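Local atomic coordinates of probable glutathione S-transferase (Pseudomonas aeruginosa, PDB entry 6JWK), a protein that probably acts as a glutathione-dependent maleylpyruvate isomerase of the zeta class of glutathione transferases. Residues Phe7-Ser10 / Thr11-Arg14; Leu55-Ala58 / Asp59-Phe63; Ala124-Arg127 / Gln128-Tyr131. All blocks are in the same frame, centred on the assembly; numbering follows the deposited sequence.

Interaction 1 (Phe7-Ser10 / Thr11-Arg14); sequences FNSS and TSYR. With SO4 (sulfate ion), chain I.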
loop_
_atom_site.group_PDB
_atom_site.type_symbol
_atom_site.label_atom_id
_atom_site.label_comp_id
_atom_site.label_asym_id
_atom_site.label_seq_id
_atom_site.Cartn_x
_atom_site.Cartn_y
_atom_site.Cartn_z
ATOM N N PHE B 7 -4.137 2.653 -20.636
ATOM C CA PHE B 7 -5.567 3.047 -20.447
ATOM C C PHE B 7 -6.240 2.105 -19.445
ATOM O O PHE B 7 -7.024 2.572 -18.600
ATOM C CB PHE B 7 -6.335 3.172 -21.769
ATOM C CG PHE B 7 -6.622 1.873 -22.460
ATOM C CD1 PHE B 7 -7.737 1.137 -22.125
ATOM C CD2 PHE B 7 -5.757 1.381 -23.419
ATOM C CE1 PHE B 7 -7.990 -0.072 -22.748
ATOM C CE2 PHE B 7 -6.034 0.194 -24.071
ATOM C CZ PHE B 7 -7.137 -0.539 -23.720
ATOM N N ASN B 8 -5.900 0.829 -19.479
ATOM C CA ASN B 8 -6.622 -0.212 -18.707
ATOM C C ASN B 8 -5.923 -0.551 -17.385
ATOM O O ASN B 8 -6.420 -1.466 -16.679
ATOM C CB ASN B 8 -6.771 -1.485 -19.536
ATOM C CG ASN B 8 -8.231 -1.866 -19.589
ATOM O OD1 ASN B 8 -9.064 -1.033 -19.951
ATOM N ND2 ASN B 8 -8.546 -3.078 -19.166
ATOM N N SER B 9 -4.814 0.112 -17.061
ATOM C CA SER B 9 -4.097 -0.106 -15.778
ATOM C C SER B 9 -4.800 0.669 -14.660
ATOM O O SER B 9 -4.860 1.930 -14.767
ATOM C CB SER B 9 -2.666 0.308 -15.920
ATOM O OG SER B 9 -2.139 0.668 -14.668
ATOM N N SER B 10 -5.267 -0.006 -13.612
ATOM C CA SER B 10 -5.933 0.655 -12.460
ATOM C C SER B 10 -4.985 1.641 -11.779
ATOM O O SER B 10 -5.431 2.719 -11.370
ATOM C CB SER B 10 -6.437 -0.325 -11.449
ATOM O OG SER B 10 -7.494 -1.044 -11.988
ATOM N N THR B 11 -3.714 1.285 -11.629
ATOM C CA THR B 11 -2.755 2.141 -10.897
ATOM C C THR B 11 -2.495 3.368 -11.775
ATOM O O THR B 11 -2.316 4.462 -11.216
ATOM C CB THR B 11 -1.489 1.358 -10.482
ATOM O OG1 THR B 11 -0.987 0.747 -11.676
ATOM C CG2 THR B 11 -1.794 0.300 -9.444
ATOM N N SER B 12 -2.472 3.220 -13.091
ATOM C CA SER B 12 -2.353 4.396 -14.011
ATOM C C SER B 12 -3.570 5.315 -13.813
ATOM O O SER B 12 -3.422 6.532 -13.744
ATOM C CB SER B 12 -2.246 3.977 -15.461
ATOM O OG SER B 12 -1.063 3.227 -15.692
ATOM N N TYR B 13 -4.749 4.718 -13.773
ATOM C CA TYR B 13 -6.024 5.461 -13.602
ATOM C C TYR B 13 -5.922 6.325 -12.321
ATOM O O TYR B 13 -6.287 7.516 -12.360
ATOM C CB TYR B 13 -7.159 4.438 -13.630
ATOM C CG TYR B 13 -8.559 5.001 -13.678
ATOM C CD1 TYR B 13 -8.810 6.360 -13.856
ATOM C CD2 TYR B 13 -9.650 4.139 -13.642
ATOM C CE1 TYR B 13 -10.113 6.851 -13.904
ATOM C CE2 TYR B 13 -10.956 4.621 -13.697
ATOM C CZ TYR B 13 -11.184 5.979 -13.838
ATOM O OH TYR B 13 -12.469 6.433 -13.906
ATOM N N ARG B 14 -5.470 5.752 -11.200
ATOM C CA ARG B 14 -5.320 6.481 -9.903
ATOM C C ARG B 14 -4.544 7.777 -10.149
ATOM O O ARG B 14 -4.931 8.794 -9.670
ATOM C CB ARG B 14 -4.529 5.695 -8.841
ATOM C CG ARG B 14 -5.183 4.409 -8.360
ATOM C CD ARG B 14 -4.244 3.731 -7.406
ATOM N NE ARG B 14 -4.755 2.442 -7.029
ATOM C CZ ARG B 14 -4.083 1.542 -6.364
ATOM N NH1 ARG B 14 -2.816 1.772 -6.056
ATOM N NH2 ARG B 14 -4.655 0.393 -6.049
HETATM S S SO4 I . -3.402 -3.246 -12.993
HETATM O O1 SO4 I . -2.892 -2.158 -12.213
HETATM O O2 SO4 I . -3.114 -4.504 -12.385
HETATM O O3 SO4 I . -4.844 -3.185 -13.134
HETATM O O4 SO4 I . -2.772 -3.186 -14.279
#

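Interaction 2 (Leu55-Ala58 / Asp59-Phe63); sequences LVDA and DGRRF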
loop_
_atom_site.group_PDB
_atom_site.type_symbol
_atom_site.label_atom_id
_atom_site.label_comp_id
_atom_site.label_asym_id
_atom_site.label_seq_id
_atom_site.Cartn_x
_atom_site.Cartn_y
_atom_site.Cartn_z
ATOM N N LEU B 55 5.915 8.231 -13.322
ATOM C CA LEU B 55 6.043 9.694 -13.441
ATOM C C LEU B 55 7.504 9.997 -13.763
ATOM O O LEU B 55 8.366 9.399 -13.094
ATOM C CB LEU B 55 5.622 10.355 -12.136
ATOM C CG LEU B 55 5.667 11.880 -12.194
ATOM C CD1 LEU B 55 4.466 12.405 -12.944
ATOM C CD2 LEU B 55 5.764 12.476 -10.805
ATOM N N VAL B 56 7.778 10.825 -14.771
ATOM C CA VAL B 56 9.171 11.178 -15.183
ATOM C C VAL B 56 9.291 12.701 -15.099
ATOM O O VAL B 56 8.565 13.362 -15.857
ATOM C CB VAL B 56 9.507 10.632 -16.584
ATOM C CG1 VAL B 56 10.894 11.064 -17.069
ATOM C CG2 VAL B 56 9.401 9.118 -16.660
ATOM N N ASP B 57 10.126 13.234 -14.187
ATOM C CA ASP B 57 10.222 14.703 -13.928
ATOM C C ASP B 57 11.138 15.409 -14.939
ATOM O O ASP B 57 11.722 14.723 -15.814
ATOM C CB ASP B 57 10.726 15.043 -12.530
ATOM C CG ASP B 57 12.200 14.758 -12.269
ATOM O OD1 ASP B 57 12.967 14.450 -13.233
ATOM O OD2 ASP B 57 12.570 14.815 -11.088
ATOM N N ALA B 58 11.225 16.738 -14.807
ATOM C CA ALA B 58 12.131 17.648 -15.548
ATOM C C ALA B 58 13.464 16.954 -15.862
ATOM O O ALA B 58 13.787 16.773 -17.052
ATOM C CB ALA B 58 12.328 18.894 -14.716
ATOM N N ASP B 59 14.194 16.521 -14.832
ATOM C CA ASP B 59 15.577 15.981 -14.969
ATOM C C ASP B 59 15.588 14.464 -15.230
ATOM O O ASP B 59 16.656 13.866 -15.046
ATOM C CB ASP B 59 16.404 16.310 -13.718
ATOM C CG ASP B 59 17.888 16.538 -13.973
ATOM O OD1 ASP B 59 18.267 16.723 -15.150
ATOM O OD2 ASP B 59 18.656 16.530 -12.989
ATOM N N GLY B 60 14.469 13.840 -15.617
ATOM C CA GLY B 60 14.422 12.411 -15.996
ATOM C C GLY B 60 14.357 11.438 -14.818
ATOM O O GLY B 60 14.431 10.213 -15.095
ATOM N N ARG B 61 14.175 11.899 -13.573
ATOM C CA ARG B 61 13.957 11.004 -12.395
ATOM C C ARG B 61 12.636 10.257 -12.579
ATOM O O ARG B 61 11.612 10.911 -12.842
ATOM C CB ARG B 61 13.829 11.706 -11.038
ATOM C CG ARG B 61 15.123 12.291 -10.503
ATOM C CD ARG B 61 15.064 12.594 -9.032
ATOM N NE ARG B 61 16.401 12.437 -8.458
ATOM C CZ ARG B 61 17.313 13.403 -8.356
ATOM N NH1 ARG B 61 17.026 14.620 -8.800
ATOM N NH2 ARG B 61 18.496 13.160 -7.795
ATOM N N ARG B 62 12.666 8.951 -12.380
ATOM C CA ARG B 62 11.489 8.073 -12.548
ATOM C C ARG B 62 10.940 7.731 -11.153
ATOM O O ARG B 62 11.686 7.236 -10.282
ATOM C CB ARG B 62 11.863 6.832 -13.357
ATOM C CG ARG B 62 12.527 7.140 -14.691
ATOM C CD ARG B 62 13.012 5.881 -15.385
ATOM N NE ARG B 62 11.928 5.102 -15.964
ATOM C CZ ARG B 62 11.309 5.417 -17.097
ATOM N NH1 ARG B 62 10.350 4.641 -17.553
ATOM N NH2 ARG B 62 11.635 6.522 -17.748
ATOM N N PHE B 63 9.647 7.966 -10.983
ATOM C CA PHE B 63 8.864 7.633 -9.779
ATOM C C PHE B 63 7.867 6.550 -10.167
ATOM O O PHE B 63 7.073 6.621 -11.116
ATOM C CB PHE B 63 8.181 8.872 -9.216
ATOM C CG PHE B 63 9.075 10.067 -9.026
ATOM C CD1 PHE B 63 9.468 10.839 -10.111
ATOM C CD2 PHE B 63 9.478 10.465 -7.761
ATOM C CE1 PHE B 63 10.266 11.964 -9.943
ATOM C CE2 PHE B 63 10.262 11.593 -7.591
ATOM C CZ PHE B 63 10.655 12.343 -8.682
#

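Interaction 3 (Ala124-Arg127 / Gln128-Tyr131); sequences AEDR and QRWY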
loop_
_atom_site.group_PDB
_atom_site.type_symbol
_atom_site.label_atom_id
_atom_site.label_comp_id
_atom_site.label_asym_id
_atom_site.label_seq_id
_atom_site.Cartn_x
_atom_site.Cartn_y
_atom_site.Cartn_z
ATOM N N ALA B 124 -11.542 -19.329 -15.470
ATOM C CA ALA B 124 -12.241 -18.015 -15.449
ATOM C C ALA B 124 -13.259 -17.960 -14.305
ATOM O O ALA B 124 -13.387 -16.873 -13.685
ATOM C CB ALA B 124 -12.904 -17.761 -16.777
ATOM N N GLU B 125 -13.939 -19.080 -14.037
ATOM C CA GLU B 125 -14.990 -19.193 -12.993
ATOM C C GLU B 125 -14.362 -19.133 -11.605
ATOM O O GLU B 125 -14.947 -18.505 -10.712
ATOM C CB GLU B 125 -15.800 -20.483 -13.163
ATOM C CG GLU B 125 -16.388 -21.032 -11.872
ATOM C CD GLU B 125 -17.328 -22.206 -12.124
ATOM O OE1 GLU B 125 -16.858 -23.371 -12.110
ATOM O OE2 GLU B 125 -18.525 -21.957 -12.362
ATOM N N ASP B 126 -13.270 -19.854 -11.369
ATOM C CA ASP B 126 -12.617 -19.822 -10.030
ATOM C C ASP B 126 -11.921 -18.467 -9.871
ATOM O O ASP B 126 -11.927 -17.969 -8.757
ATOM C CB ASP B 126 -11.703 -21.026 -9.826
ATOM C CG ASP B 126 -12.508 -22.303 -9.716
ATOM O OD1 ASP B 126 -13.371 -22.369 -8.819
ATOM O OD2 ASP B 126 -12.293 -23.185 -10.555
ATOM N N ARG B 127 -11.370 -17.922 -10.955
ATOM C CA ARG B 127 -10.734 -16.575 -10.997
ATOM C C ARG B 127 -11.758 -15.512 -10.591
ATOM O O ARG B 127 -11.455 -14.768 -9.622
ATOM C CB ARG B 127 -10.136 -16.272 -12.371
ATOM C CG ARG B 127 -8.630 -16.465 -12.379
ATOM C CD ARG B 127 -8.111 -17.093 -13.634
ATOM N NE ARG B 127 -8.625 -16.410 -14.802
ATOM C CZ ARG B 127 -8.848 -17.006 -15.957
ATOM N NH1 ARG B 127 -8.622 -18.295 -16.088
ATOM N NH2 ARG B 127 -9.306 -16.319 -16.972
ATOM N N GLN B 128 -12.891 -15.444 -11.316
ATOM C CA GLN B 128 -14.136 -14.724 -10.932
ATOM C C GLN B 128 -14.350 -14.775 -9.414
ATOM O O GLN B 128 -14.520 -13.684 -8.799
ATOM C CB GLN B 128 -15.339 -15.360 -11.645
ATOM C CG GLN B 128 -16.662 -15.239 -10.872
ATOM C CD GLN B 128 -16.970 -13.780 -10.896
ATOM O OE1 GLN B 128 -16.415 -13.093 -11.741
ATOM N NE2 GLN B 128 -17.739 -13.292 -9.948
ATOM N N ARG B 129 -14.453 -15.969 -8.818
ATOM C CA ARG B 129 -14.817 -16.145 -7.375
ATOM C C ARG B 129 -13.685 -15.638 -6.454
ATOM O O ARG B 129 -13.940 -15.105 -5.335
ATOM C CB ARG B 129 -15.103 -17.620 -7.055
ATOM C CG ARG B 129 -16.416 -18.155 -7.643
ATOM C CD ARG B 129 -16.754 -19.639 -7.419
ATOM N NE ARG B 129 -15.511 -20.393 -7.396
ATOM C CZ ARG B 129 -14.859 -20.804 -6.296
ATOM N NH1 ARG B 129 -15.368 -20.612 -5.086
ATOM N NH2 ARG B 129 -13.693 -21.419 -6.423
ATOM N N TRP B 130 -12.436 -15.827 -6.859
ATOM C CA TRP B 130 -11.296 -15.231 -6.108
ATOM C C TRP B 130 -11.490 -13.708 -6.081
ATOM O O TRP B 130 -11.419 -13.145 -4.998
ATOM C CB TRP B 130 -9.981 -15.654 -6.778
ATOM C CG TRP B 130 -8.766 -14.818 -6.539
ATOM C CD1 TRP B 130 -8.427 -13.638 -7.150
ATOM C CD2 TRP B 130 -7.632 -15.205 -5.752
ATOM N NE1 TRP B 130 -7.182 -13.238 -6.746
ATOM C CE2 TRP B 130 -6.669 -14.184 -5.893
ATOM C CE3 TRP B 130 -7.350 -16.301 -4.918
ATOM C CZ2 TRP B 130 -5.442 -14.235 -5.227
ATOM C CZ3 TRP B 130 -6.130 -16.348 -4.264
ATOM C CH2 TRP B 130 -5.205 -15.310 -4.398
ATOM N N TYR B 131 -11.674 -13.103 -7.253
ATOM C CA TYR B 131 -11.778 -11.634 -7.456
ATOM C C TYR B 131 -12.858 -11.103 -6.504
ATOM O O TYR B 131 -12.621 -10.129 -5.717
ATOM C CB TYR B 131 -12.012 -11.324 -8.933
ATOM C CG TYR B 131 -11.652 -9.920 -9.335
ATOM C CD1 TYR B 131 -12.408 -8.819 -8.943
ATOM C CD2 TYR B 131 -10.553 -9.700 -10.136
ATOM C CE1 TYR B 131 -12.062 -7.536 -9.337
ATOM C CE2 TYR B 131 -10.198 -8.424 -10.537
ATOM C CZ TYR B 131 -10.962 -7.339 -10.149
ATOM O OH TYR B 131 -10.544 -6.102 -10.579
#

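Interaction 1 (Phe7-Ser10 / Thr11-Arg14)
The hydroxyl oxygen of Ser-9 is the point on which the start of helix 10-22 converges. Ser-9 OG lies 3.0 Å from Ser-12 OG, a hydrogen bond in which either oxygen could donate. Thr-11 OG1 makes at most a weak bond to Ser-9 OG at 3.2 Å, its one proton having Leu-52 O as a rival acceptor. With chi1 at 154°, Ser-9 turns OG roughly opposite its own backbone N and back over the first helical turn. Ser-9 is the N-cap residue, and its carbonyl opens the helical bonding: Tyr-13 N reaches Ser-9 O at 3.0 Å with 158° at the hydrogen, followed by Arg-14 N to Ser-10 O, also 3.0 Å.

This is the loop between the first strand and first helix of the thioredoxin-like domain. The run Ser-Ser-Thr-Ser-Tyr-Arg, with Val-Arg after it, resembles the zeta-class Ser-Ser-Cys-x-x-Arg-Val-Arg signature, which in relatives lines the glutathione site. A sulfate, probably from the crystallisation liquor, marks an anion site here, which may overlap that pocket: Ser-10 N holds its O3 at 3.2 Å in a nearly straight bond (168°), and His-105 NE2 binds the same ion. The helix N-terminus would be expected to favour such an anion. Ser-10 OG is engaged separately, by Asn-173.

Further along, the methyl CG2 of Thr-11 sits 3.8 Å above one face of the Arg-14 guanidinium, displaced toward its rim. The Arg-14 chain runs extended from CG to NE and delivers NH1 to Ser-66 OG. Tyr-13 instead leads its ring away, against Val-168 and Pro-169 of helix 162-176.

Interaction 2 (Leu55-Ala58 / Asp59-Phe63)
Two backbone hydrogen bonds, Phe-63 N to Leu-55 O at 2.9 Å and Leu-55 N to Phe-63 O at 3.0 Å, identify Leu-55 and Phe-63 as an antiparallel hydrogen-bonded pair. Val-56 and Arg-62 form the next, non-hydrogen-bonded pair. A type I turn from Asp-57 to Gly-60 closes the hairpin: Gly-60 N bonds to Asp-57 O, while Asp-57 N bonds to Arg-61 O. Asp-57 thus faces both Gly-60 and Arg-61, and with Gly-60 at phi 81° this is the type I turn with G1 bulge.

Among side-chain polar contacts, Asp-57 OD1 accepts Arg-61 N at 2.8 Å, approached from well above the carboxylate plane (49°). The chi1 of Asp-57, 71°, folds its carboxylate inward across the turn. Arg-61 NH1 stays 5.0 Å from Asp-57 OD2, so any attraction would be long-range, with no salt bridge.

The van der Waals contacts split between the two sheet faces. Leu-55 CD2 approaches Phe-63 CD1 at 4.1 Å, the side chains crossing at a slant; at the ring edge, in its plane, lie Leu-55 O and the carboxylate oxygen Asp-57 OD2. On the other face Val-56 CG2 runs beside Arg-62, 3.6 Å from NH2.

Strand 62-63 edges the four-stranded sheet; strand 54-56 separates it from strand 2-5, where Gln-2 is backbone hydrogen-bonded to Val-56. Leu-55 and Phe-63 pack on helix 66-76, where Tyr-72 stacks with Phe-63, and Leu-88 of the second subunit also touches Phe-63.

Interaction 3 (Ala124-Arg127 / Gln128-Tyr131)
Asp-126 and Arg-129, one helical turn apart, run side by side and are linked by a salt bridge from Arg-129 NH2 to Asp-126 OD1 at 2.6 Å. The oxygen is met on its anti side, 19° out of the carboxylate plane, and the two flat groups stand perpendicular. Arg-129 NE adds a weak bond to the same OD1 at 3.2 Å; a bend at chi3 (-33°) turns the guanidinium back toward the acid. With Glu-125, Arg-129 makes up the solvent side, although the salt-bridged pair also touches Leu-120 and Val-119 of the second subunit.

The tight side, by contrast, belongs to Trp-130. Its backbone N bonds Asp-126 O at 2.9 Å, and its indole lies against Val-112 and Leu-116 of helix 110-120, giving NE1 to Leu-107 O, meeting Trp-134 edge-to-face and reaching Tyr-115 of the second subunit. Tyr-131 is likewise buried, against Met-177 and Cys-179.

Separately, the Arg-127 guanidinium covers Ala-124 CA, which sits 3.5 Å above the centre of its plane, while NH1 bonds Ile-122 O. The whole is the opening of a long helix, 124-149, stitched by i to i+4 bonds and an i to i+3 salt bridge, within the all-helical C-terminal domain of glutathione transferases.

Overall arrangement
Interactions 1 and 2 both belong to the thioredoxin-like N-terminal domain, with centres about 19 Å apart and nearest atoms about 9 Å apart. Interaction 3 belongs to the helical C-terminal domain; its centre lies about 21 Å from that of interaction 1, although their nearest atoms come within about 6 Å. Of the three, interaction 1 is the one at the presumed glutathione pocket, where its sulfate is shared with His-105 from the C-terminal domain. Interactions 2 and 3 have centres about 37 Å apart, yet both touch the second subunit, the hairpin against Leu-88 of that subunit and helix 124-149 against its Tyr-115, so that dimer contacts are spread over both domains.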